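Local coordinates for binary enterotoxin of Clostridium perfringens component a (Clostridium perfringens, PDB 5WTZ), which probably transfers ADP-ribose from NAD+ to actin, as the enzymatic component of a binary enterotoxin, at residues K14-A19 with E175-V180; K36-S41 with I79-K84; K58-L63 with I136-K141. One frame throughout, in Å; residues are numbered along the deposited sequence. Where two conformers were deposited one is given.

Contact 1: K14-A19 with E175-V180; sequences KDKNSA and EENLRV
Lys16 reaches from the first turn of helix 16-31 to Glu176 and Asn177, in the turn that leads into strand 179-182 of a three-stranded antiparallel sheet. The helix begins with an Asp15 N-cap, and the contact joins this helix start to the sheet at the periphery of the N-terminal ADP-ribosyltransferase-like domain. Its tight part is the far end of one lysine. Chi1 of 178° carries the Lys16 chain off the helix, and bends at chi2 and chi3 then lay it across Asn177 at about a right angle. Lys16 CD comes to 3.2 Å from Asn177 OD1, and Lys16 NZ appears to donate to that same oxygen. The modelled 2.5 Å between Lys16 NZ and Asn177 OD1 is very short, so both the length and the exact place of the lysine end are doubtful. Asn177 has positive phi and psi, the left-handed helical region, which turns the chain sharply here. The close approach of Lys16 NZ to the aliphatic Glu176 CB shares this doubt.

The rest is looser. Glu176 OE1 stays 4.7 Å from Lys16 NZ, opposite charges without contact, and the side chains of Glu176 and Asn177 are largely open to solvent. Beneath this surface bridge the two segments turn to different partners: Leu178 is buried against Thr20, Ala23 and Lys24 of helix 16-31, and Ala19 against Phe12 and Met145. Arg179, at the start of the strand, forms a salt bridge with Asp142 of the adjoining strand 141-144. At the helix start the cap fixes the first turn: Ser18 N donates to Asp15 OD1 at 2.8 Å, nearly straight at 164°, and meets that oxygen from above the carboxylate plane, 46° out of it.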
loop_
_atom_site.group_PDB
_atom_site.type_symbol
_atom_site.label_atom_id
_atom_site.label_comp_id
_atom_site.label_asym_id
_atom_site.label_seq_id
_atom_site.Cartn_x
_atom_site.Cartn_y
_atom_site.Cartn_z
ATOM N N LYS A 14 -18.803 5.959 23.038
ATOM C CA LYS A 14 -20.082 6.553 22.638
ATOM C C LYS A 14 -20.280 7.949 23.229
ATOM O O LYS A 14 -21.286 8.623 22.969
ATOM C CB LYS A 14 -21.230 5.635 23.046
ATOM C CG LYS A 14 -21.158 4.267 22.391
ATOM C CD LYS A 14 -22.433 3.483 22.611
ATOM C CE LYS A 14 -22.513 2.290 21.671
ATOM N NZ LYS A 14 -23.674 1.422 22.007
ATOM N N ASP A 15 -19.296 8.377 24.011
ATOM C CA ASP A 15 -19.292 9.703 24.611
ATOM C C ASP A 15 -18.942 10.740 23.589
ATOM O O ASP A 15 -17.815 11.238 23.549
ATOM C CB ASP A 15 -18.287 9.811 25.755
ATOM C CG ASP A 15 -18.430 11.115 26.535
ATOM O OD1 ASP A 15 -19.098 12.064 26.052
ATOM O OD2 ASP A 15 -17.854 11.196 27.636
ATOM N N LYS A 16 -19.892 11.115 22.769
ATOM C CA LYS A 16 -19.501 12.064 21.774
ATOM C C LYS A 16 -19.599 13.495 22.286
ATOM O O LYS A 16 -19.015 14.403 21.699
ATOM C CB LYS A 16 -20.306 11.819 20.524
ATOM C CG LYS A 16 -20.031 12.773 19.443
ATOM C CD LYS A 16 -21.399 13.114 19.002
ATOM C CE LYS A 16 -21.642 14.579 18.955
ATOM N NZ LYS A 16 -22.952 14.778 18.291
ATOM N N ASN A 17 -20.276 13.696 23.411
ATOM C CA ASN A 17 -20.227 14.994 24.072
ATOM C C ASN A 17 -18.797 15.398 24.437
ATOM O O ASN A 17 -18.287 16.423 23.976
ATOM C CB ASN A 17 -21.091 14.995 25.330
ATOM C CG ASN A 17 -21.071 16.338 26.047
ATOM O OD1 ASN A 17 -20.322 17.057 26.727
ATOM N ND2 ASN A 17 -21.943 17.240 25.614
ATOM N N SER A 18 -18.157 14.587 25.268
ATOM C CA SER A 18 -16.778 14.850 25.677
ATOM C C SER A 18 -15.842 14.861 24.474
ATOM O O SER A 18 -14.881 15.637 24.431
ATOM C CB SER A 18 -16.299 13.803 26.672
ATOM O OG SER A 18 -16.015 12.600 25.986
ATOM N N ALA A 19 -16.129 13.986 23.508
ATOM C CA ALA A 19 -15.331 13.890 22.294
ATOM C C ALA A 19 -15.325 15.219 21.541
ATOM O O ALA A 19 -14.266 15.694 21.130
ATOM C CB ALA A 19 -15.849 12.755 21.388
ATOM N N GLU A 175 -20.444 20.156 14.195
ATOM C CA GLU A 175 -19.560 20.500 15.285
ATOM C C GLU A 175 -19.906 19.689 16.536
ATOM O O GLU A 175 -19.116 19.577 17.467
ATOM C CB GLU A 175 -19.629 21.999 15.505
ATOM C CG GLU A 175 -18.332 22.651 15.104
ATOM C CD GLU A 175 -18.189 24.086 15.558
ATOM O OE1 GLU A 175 -18.223 24.976 14.686
ATOM O OE2 GLU A 175 -18.112 24.306 16.783
ATOM N N GLU A 176 -21.098 19.120 16.526
ATOM C CA GLU A 176 -21.329 17.858 17.161
ATOM C C GLU A 176 -20.841 16.857 16.102
ATOM O O GLU A 176 -20.599 17.267 14.966
ATOM C CB GLU A 176 -22.814 17.665 17.511
ATOM C CG GLU A 176 -23.504 18.860 18.183
ATOM C CD GLU A 176 -22.746 19.382 19.387
ATOM O OE1 GLU A 176 -23.054 18.911 20.503
ATOM O OE2 GLU A 176 -21.881 20.261 19.211
ATOM N N ASN A 177 -20.638 15.588 16.436
ATOM C CA ASN A 177 -20.123 14.626 15.446
ATOM C C ASN A 177 -18.918 15.082 14.608
ATOM O O ASN A 177 -18.979 15.118 13.382
ATOM C CB ASN A 177 -21.255 14.199 14.498
ATOM C CG ASN A 177 -22.189 13.232 15.151
ATOM O OD1 ASN A 177 -22.838 13.570 16.147
ATOM N ND2 ASN A 177 -22.269 12.021 14.618
ATOM N N LEU A 178 -17.826 15.426 15.281
ATOM C CA LEU A 178 -16.610 15.898 14.615
ATOM C C LEU A 178 -15.687 14.784 14.129
ATOM O O LEU A 178 -15.624 13.704 14.725
ATOM C CB LEU A 178 -15.819 16.774 15.561
ATOM C CG LEU A 178 -16.380 18.177 15.626
ATOM C CD1 LEU A 178 -16.025 18.662 16.984
ATOM C CD2 LEU A 178 -15.772 19.054 14.552
ATOM N N ARG A 179 -14.938 15.073 13.070
ATOM C CA ARG A 179 -14.082 14.068 12.437
ATOM C C ARG A 179 -12.603 14.205 12.803
ATOM O O ARG A 179 -12.151 15.231 13.312
ATOM C CB ARG A 179 -14.237 14.128 10.916
ATOM C CG ARG A 179 -15.678 14.143 10.456
ATOM C CD ARG A 179 -15.792 14.020 8.941
ATOM N NE ARG A 179 -15.211 12.773 8.455
ATOM C CZ ARG A 179 -15.781 11.583 8.605
ATOM N NH1 ARG A 179 -16.946 11.482 9.225
ATOM N NH2 ARG A 179 -15.189 10.494 8.137
ATOM N N VAL A 180 -11.862 13.143 12.533
ATOM C CA VAL A 180 -10.440 13.106 12.801
ATOM C C VAL A 180 -9.689 12.856 11.502
ATOM O O VAL A 180 -9.953 11.891 10.798
ATOM C CB VAL A 180 -10.099 12.013 13.834
ATOM C CG1 VAL A 180 -8.585 11.861 13.976
ATOM C CG2 VAL A 180 -10.763 12.335 15.174
#

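Contact 2: K36-S41 with I79-K84; sequences KAESTS and ISTAVK
Glu38, on helix 36-61, extends across to Thr81 and Ala82 of helix 70-83. Its CB points at the second helix; CG then passes 3.6 Å from Thr81 OG1, and the carboxylate carbon CD lies 3.3 Å from the same hydroxyl. At the tip the two oxygens part company. OE2 accepts from Thr81 OG1, at a modelled 2.4 Å that is too short to be taken literally, and also sits 3.2 Å from Ala82 N, where the angle is too poor for a bond. OE1 is held by Lys85 in a salt bridge and by the backbone N of Ser35, which ties it to the start of its own helix. Thr81 turns OG1 between its backbone N and carbonyl carbon (chi1 69°), where Asn78 O is a second acceptor competing for the hydroxyl proton.

One turn along, Ile79 CG1 packs 3.8 Å from Ser41 O, while Ser41 OG bonds Asp75 and Asn78. The axes of segments 36-41 and 79-83 come within 9.0 Å and cross at -102°, almost perpendicular. Helix 70-83 thus lies between helix 36-61, whose Ile42, Tyr45 and Ile52 meet Ile79, and strand 179-182, whose Leu181 touches Ile79 and Val83.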
loop_
_atom_site.group_PDB
_atom_site.type_symbol
_atom_site.label_atom_id
_atom_site.label_comp_id
_atom_site.label_asym_id
_atom_site.label_seq_id
_atom_site.Cartn_x
_atom_site.Cartn_y
_atom_site.Cartn_z
ATOM N N LYS A 36 -2.252 30.546 6.123
ATOM C CA LYS A 36 -3.428 30.730 5.286
ATOM C C LYS A 36 -3.535 29.571 4.302
ATOM O O LYS A 36 -4.630 29.102 4.007
ATOM C CB LYS A 36 -3.379 32.062 4.532
ATOM C CG LYS A 36 -4.540 32.238 3.569
ATOM C CD LYS A 36 -4.598 33.629 2.971
ATOM C CE LYS A 36 -3.519 33.854 1.932
ATOM N NZ LYS A 36 -3.714 35.167 1.254
ATOM N N ALA A 37 -2.387 29.104 3.814
ATOM C CA ALA A 37 -2.358 28.019 2.839
ATOM C C ALA A 37 -2.860 26.714 3.448
ATOM O O ALA A 37 -3.489 25.908 2.766
ATOM C CB ALA A 37 -0.959 27.843 2.284
ATOM N N GLU A 38 -2.591 26.511 4.733
ATOM C CA GLU A 38 -3.025 25.300 5.415
ATOM C C GLU A 38 -4.518 25.323 5.698
ATOM O O GLU A 38 -5.205 24.320 5.529
ATOM C CB GLU A 38 -2.259 25.113 6.719
ATOM C CG GLU A 38 -0.828 24.667 6.545
ATOM C CD GLU A 38 -0.093 24.558 7.876
ATOM O OE1 GLU A 38 -0.200 25.493 8.688
ATOM O OE2 GLU A 38 0.589 23.539 8.115
ATOM N N SER A 39 -5.024 26.462 6.148
ATOM C CA SER A 39 -6.455 26.581 6.361
ATOM C C SER A 39 -7.207 26.308 5.061
ATOM O O SER A 39 -8.144 25.515 5.040
ATOM C CB SER A 39 -6.808 27.955 6.920
ATOM O OG SER A 39 -6.593 27.974 8.318
ATOM N N THR A 40 -6.769 26.925 3.969
ATOM C CA THR A 40 -7.449 26.740 2.689
ATOM C C THR A 40 -7.272 25.322 2.146
ATOM O O THR A 40 -8.125 24.828 1.423
ATOM C CB THR A 40 -6.961 27.744 1.637
ATOM O OG1 THR A 40 -5.593 27.474 1.314
ATOM C CG2 THR A 40 -7.082 29.152 2.159
ATOM N N SER A 41 -6.176 24.659 2.496
ATOM C CA SER A 41 -5.987 23.276 2.050
ATOM C C SER A 41 -6.834 22.304 2.868
ATOM O O SER A 41 -7.398 21.358 2.323
ATOM C CB SER A 41 -4.512 22.882 2.104
ATOM O OG SER A 41 -3.834 23.356 0.951
ATOM N N ILE A 79 -1.911 19.816 3.767
ATOM C CA ILE A 79 -2.772 19.054 4.665
ATOM C C ILE A 79 -1.892 18.305 5.653
ATOM O O ILE A 79 -2.178 18.243 6.855
ATOM C CB ILE A 79 -3.682 18.068 3.897
ATOM C CG1 ILE A 79 -4.709 18.851 3.079
ATOM C CG2 ILE A 79 -4.424 17.169 4.857
ATOM C CD1 ILE A 79 -5.349 18.048 1.977
ATOM N N SER A 80 -0.793 17.783 5.127
ATOM C CA SER A 80 0.162 16.996 5.899
ATOM C C SER A 80 0.849 17.822 7.003
ATOM O O SER A 80 0.923 17.379 8.149
ATOM C CB SER A 80 1.194 16.381 4.950
ATOM O OG SER A 80 2.033 15.449 5.615
ATOM N N THR A 81 1.335 19.020 6.685
ATOM C CA THR A 81 1.938 19.855 7.729
ATOM C C THR A 81 0.890 20.295 8.749
ATOM O O THR A 81 1.193 20.464 9.931
ATOM C CB THR A 81 2.626 21.113 7.167
ATOM O OG1 THR A 81 1.638 22.012 6.643
ATOM C CG2 THR A 81 3.626 20.744 6.090
ATOM N N ALA A 82 -0.343 20.478 8.289
ATOM C CA ALA A 82 -1.421 20.890 9.174
ATOM C C ALA A 82 -1.685 19.831 10.242
ATOM O O ALA A 82 -1.662 20.137 11.438
ATOM C CB ALA A 82 -2.692 21.179 8.378
ATOM N N VAL A 83 -1.913 18.588 9.822
ATOM C CA VAL A 83 -2.234 17.533 10.784
ATOM C C VAL A 83 -1.040 17.199 11.680
ATOM O O VAL A 83 -1.222 16.793 12.826
ATOM C CB VAL A 83 -2.742 16.238 10.090
ATOM C CG1 VAL A 83 -4.091 16.491 9.415
ATOM C CG2 VAL A 83 -1.708 15.686 9.104
ATOM N N LYS A 84 0.175 17.396 11.177
ATOM C CA LYS A 84 1.371 17.161 11.991
ATOM C C LYS A 84 1.481 18.140 13.154
ATOM O O LYS A 84 2.287 17.940 14.059
ATOM C CB LYS A 84 2.640 17.230 11.131
ATOM C CG LYS A 84 2.896 15.965 10.333
ATOM C CD LYS A 84 4.054 16.118 9.363
ATOM C CE LYS A 84 4.311 14.805 8.646
ATOM N NZ LYS A 84 4.823 14.967 7.257
#

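Contact 3: K58-L63 with I136-K141; sequences KKKFAL and IQDGFK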
loop_
_atom_site.group_PDB
_atom_site.type_symbol
_atom_site.label_atom_id
_atom_site.label_comp_id
_atom_site.label_asym_id
_atom_site.label_seq_id
_atom_site.Cartn_x
_atom_site.Cartn_y
_atom_site.Cartn_z
ATOM N N LYS A 58 -2.458 9.008 -8.077
ATOM C CA LYS A 58 -1.963 9.421 -9.395
ATOM C C LYS A 58 -0.529 9.923 -9.304
ATOM O O LYS A 58 0.352 9.495 -10.061
ATOM C CB LYS A 58 -2.835 10.536 -9.990
ATOM C CG LYS A 58 -4.220 10.129 -10.461
ATOM C CD LYS A 58 -5.013 11.374 -10.849
ATOM C CE LYS A 58 -6.404 11.018 -11.348
ATOM N NZ LYS A 58 -6.337 10.299 -12.649
ATOM N N LYS A 59 -0.302 10.842 -8.369
ATOM C CA LYS A 59 0.958 11.553 -8.296
ATOM C C LYS A 59 2.103 10.626 -7.910
ATOM O O LYS A 59 3.169 10.662 -8.518
ATOM C CB LYS A 59 0.868 12.707 -7.295
ATOM C CG LYS A 59 2.113 13.575 -7.242
ATOM C CD LYS A 59 2.068 14.501 -6.037
ATOM C CE LYS A 59 3.349 15.336 -5.917
ATOM N NZ LYS A 59 3.633 16.077 -7.171
ATOM N N LYS A 60 1.888 9.792 -6.900
ATOM C CA LYS A 60 2.987 8.985 -6.395
ATOM C C LYS A 60 3.353 7.845 -7.345
ATOM O O LYS A 60 4.485 7.369 -7.321
ATOM C CB LYS A 60 2.665 8.447 -4.998
ATOM C CG LYS A 60 1.556 7.437 -4.890
ATOM C CD LYS A 60 1.216 7.308 -3.410
ATOM C CE LYS A 60 0.393 6.089 -3.079
ATOM N NZ LYS A 60 0.020 6.151 -1.625
ATOM N N PHE A 61 2.422 7.429 -8.199
ATOM C CA PHE A 61 2.742 6.378 -9.173
ATOM C C PHE A 61 3.136 6.917 -10.558
ATOM O O PHE A 61 3.477 6.145 -11.453
ATOM C CB PHE A 61 1.568 5.422 -9.312
ATOM C CG PHE A 61 1.380 4.522 -8.126
ATOM C CD1 PHE A 61 2.305 3.531 -7.847
ATOM C CD2 PHE A 61 0.284 4.679 -7.285
ATOM C CE1 PHE A 61 2.152 2.692 -6.747
ATOM C CE2 PHE A 61 0.121 3.840 -6.181
ATOM C CZ PHE A 61 1.061 2.847 -5.920
ATOM N N ALA A 62 3.089 8.235 -10.733
ATOM C CA ALA A 62 3.389 8.858 -12.023
ATOM C C ALA A 62 4.859 8.768 -12.422
ATOM O O ALA A 62 5.747 8.445 -11.608
ATOM C CB ALA A 62 2.962 10.320 -12.009
ATOM N N LEU A 63 5.118 9.100 -13.685
ATOM C CA LEU A 63 6.471 9.266 -14.176
ATOM C C LEU A 63 7.114 10.462 -13.496
ATOM O O LEU A 63 6.421 11.312 -12.946
ATOM C CB LEU A 63 6.489 9.451 -15.692
ATOM C CG LEU A 63 6.097 8.232 -16.519
ATOM C CD1 LEU A 63 5.692 8.681 -17.912
ATOM C CD2 LEU A 63 7.273 7.269 -16.582
ATOM N N ILE A 136 -2.306 -1.319 3.288
ATOM C CA ILE A 136 -1.840 0.032 3.035
ATOM C C ILE A 136 -3.019 0.973 2.802
ATOM O O ILE A 136 -3.917 0.691 2.008
ATOM C CB ILE A 136 -0.839 0.054 1.826
ATOM C CG1 ILE A 136 0.456 -0.670 2.223
ATOM C CG2 ILE A 136 -0.546 1.484 1.390
ATOM C CD1 ILE A 136 1.425 -0.895 1.065
ATOM N N GLN A 137 -3.012 2.108 3.495
ATOM C CA GLN A 137 -4.079 3.093 3.356
ATOM C C GLN A 137 -3.621 4.313 2.557
ATOM O O GLN A 137 -2.861 5.145 3.062
ATOM C CB GLN A 137 -4.572 3.518 4.739
ATOM C CG GLN A 137 -4.942 2.337 5.630
ATOM C CD GLN A 137 -6.145 1.574 5.116
ATOM O OE1 GLN A 137 -7.188 2.167 4.813
ATOM N NE2 GLN A 137 -6.028 0.258 5.043
ATOM N N ASP A 138 -4.105 4.426 1.317
ATOM C CA ASP A 138 -3.715 5.525 0.428
ATOM C C ASP A 138 -4.395 6.840 0.791
ATOM O O ASP A 138 -5.542 6.856 1.227
ATOM C CB ASP A 138 -4.030 5.188 -1.021
ATOM C CG ASP A 138 -3.199 4.045 -1.521
ATOM O OD1 ASP A 138 -1.975 4.242 -1.654
ATOM O OD2 ASP A 138 -3.764 2.967 -1.753
ATOM N N GLY A 139 -3.685 7.942 0.587
ATOM C CA GLY A 139 -4.231 9.258 0.870
ATOM C C GLY A 139 -4.395 9.544 2.354
ATOM O O GLY A 139 -3.867 8.822 3.205
ATOM N N PHE A 140 -5.108 10.621 2.660
ATOM C CA PHE A 140 -5.471 10.937 4.033
ATOM C C PHE A 140 -6.711 10.136 4.402
ATOM O O PHE A 140 -7.534 9.806 3.548
ATOM C CB PHE A 140 -5.725 12.439 4.216
ATOM C CG PHE A 140 -4.574 13.301 3.789
ATOM C CD1 PHE A 140 -3.524 13.553 4.645
ATOM C CD2 PHE A 140 -4.537 13.841 2.511
ATOM C CE1 PHE A 140 -2.452 14.336 4.233
ATOM C CE2 PHE A 140 -3.475 14.619 2.097
ATOM C CZ PHE A 140 -2.430 14.869 2.959
ATOM N N LYS A 141 -6.840 9.817 5.678
ATOM C CA LYS A 141 -7.969 9.035 6.143
ATOM C C LYS A 141 -8.690 9.795 7.243
ATOM O O LYS A 141 -8.137 10.019 8.313
ATOM C CB LYS A 141 -7.499 7.659 6.640
ATOM C CG LYS A 141 -8.615 6.768 7.177
ATOM C CD LYS A 141 -9.776 6.672 6.195
ATOM C CE LYS A 141 -10.713 5.517 6.551
ATOM N NZ LYS A 141 -11.794 5.326 5.537
HETATM O O HOH W 1 -1.411 8.486 -0.869
#
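The ammonium of Lys60 is gripped by three groups: Asp138 OD1, Glu217 OE2 and a water. Across the contact it makes a salt bridge, with Lys60 NZ donating to Asp138 OD1 at 2.8 Å. The lysine sets out with CG lodged between the backbone N and the carbonyl carbon (chi1 67°), and from there the chain runs fully extended, so that one long side chain spans backbones whose nearest CA atoms, those of Lys60 and Asp138, are 10.2 Å apart. Its last methylene follows the charge, Lys60 CE lying 3.3 Å from Asp138 OD1.

The two side chains cross at about a right angle, and the lysine uses the anti lone pair of OD1, the one turned away from OD2. The same OD1 is shared with Arg361 NH1 in a further salt bridge, its stronger partner. One carboxylate oxygen therefore lies between two cations, which would probably favour its charged form. The water carries the link on to the backbone: Lys60 NZ and Gly139 N each donate to it, both at 2.8 Å. Seen from Lys60 NZ, the directions to Asp138 OD1 and to the water are about 102° apart, close to the tetrahedral spread expected of an ammonium. Gly139, whose phi of 71° is one readily taken by glycine, turns the loop just after the aspartate; its N-H meets the water.

Beside the lysine, Phe61 packs on Ile359 and Arg361 of strand 358-364, and Phe61 O accepts from Arg300 NH2; Arg300 itself binds the dinucleotide. This charge cluster thus lies where the end of helix 36-61 and the loop between strands 134-136 and 141-144 meet the C-terminal domain, an interdomain junction of the two-domain ADP-ribosyltransferase fold found in iota-like binary toxins.

All three contacts use the N-terminal ADP-ribosyltransferase-like domain. Contacts 2 and 3 lie near opposite ends of helix 36-61, their centres about 18 Å apart, and they alternate along the chain; both are nested inside the loop closed by contact 1. Contact 1 is centred about 22 Å from contact 2 and 29 Å from contact 3. Contacts 2 and 3 touch, Ile79 CG2 packing 3.5 Å from Phe140 CE1. Contacts 1 and 3 share the three-stranded sheet, through neighbouring strands 179-182 and 141-144. Contacts 1 and 2 lie toward the periphery of this domain, and contact 3 near the centre of the chain, at the junction with the NAD-binding domain.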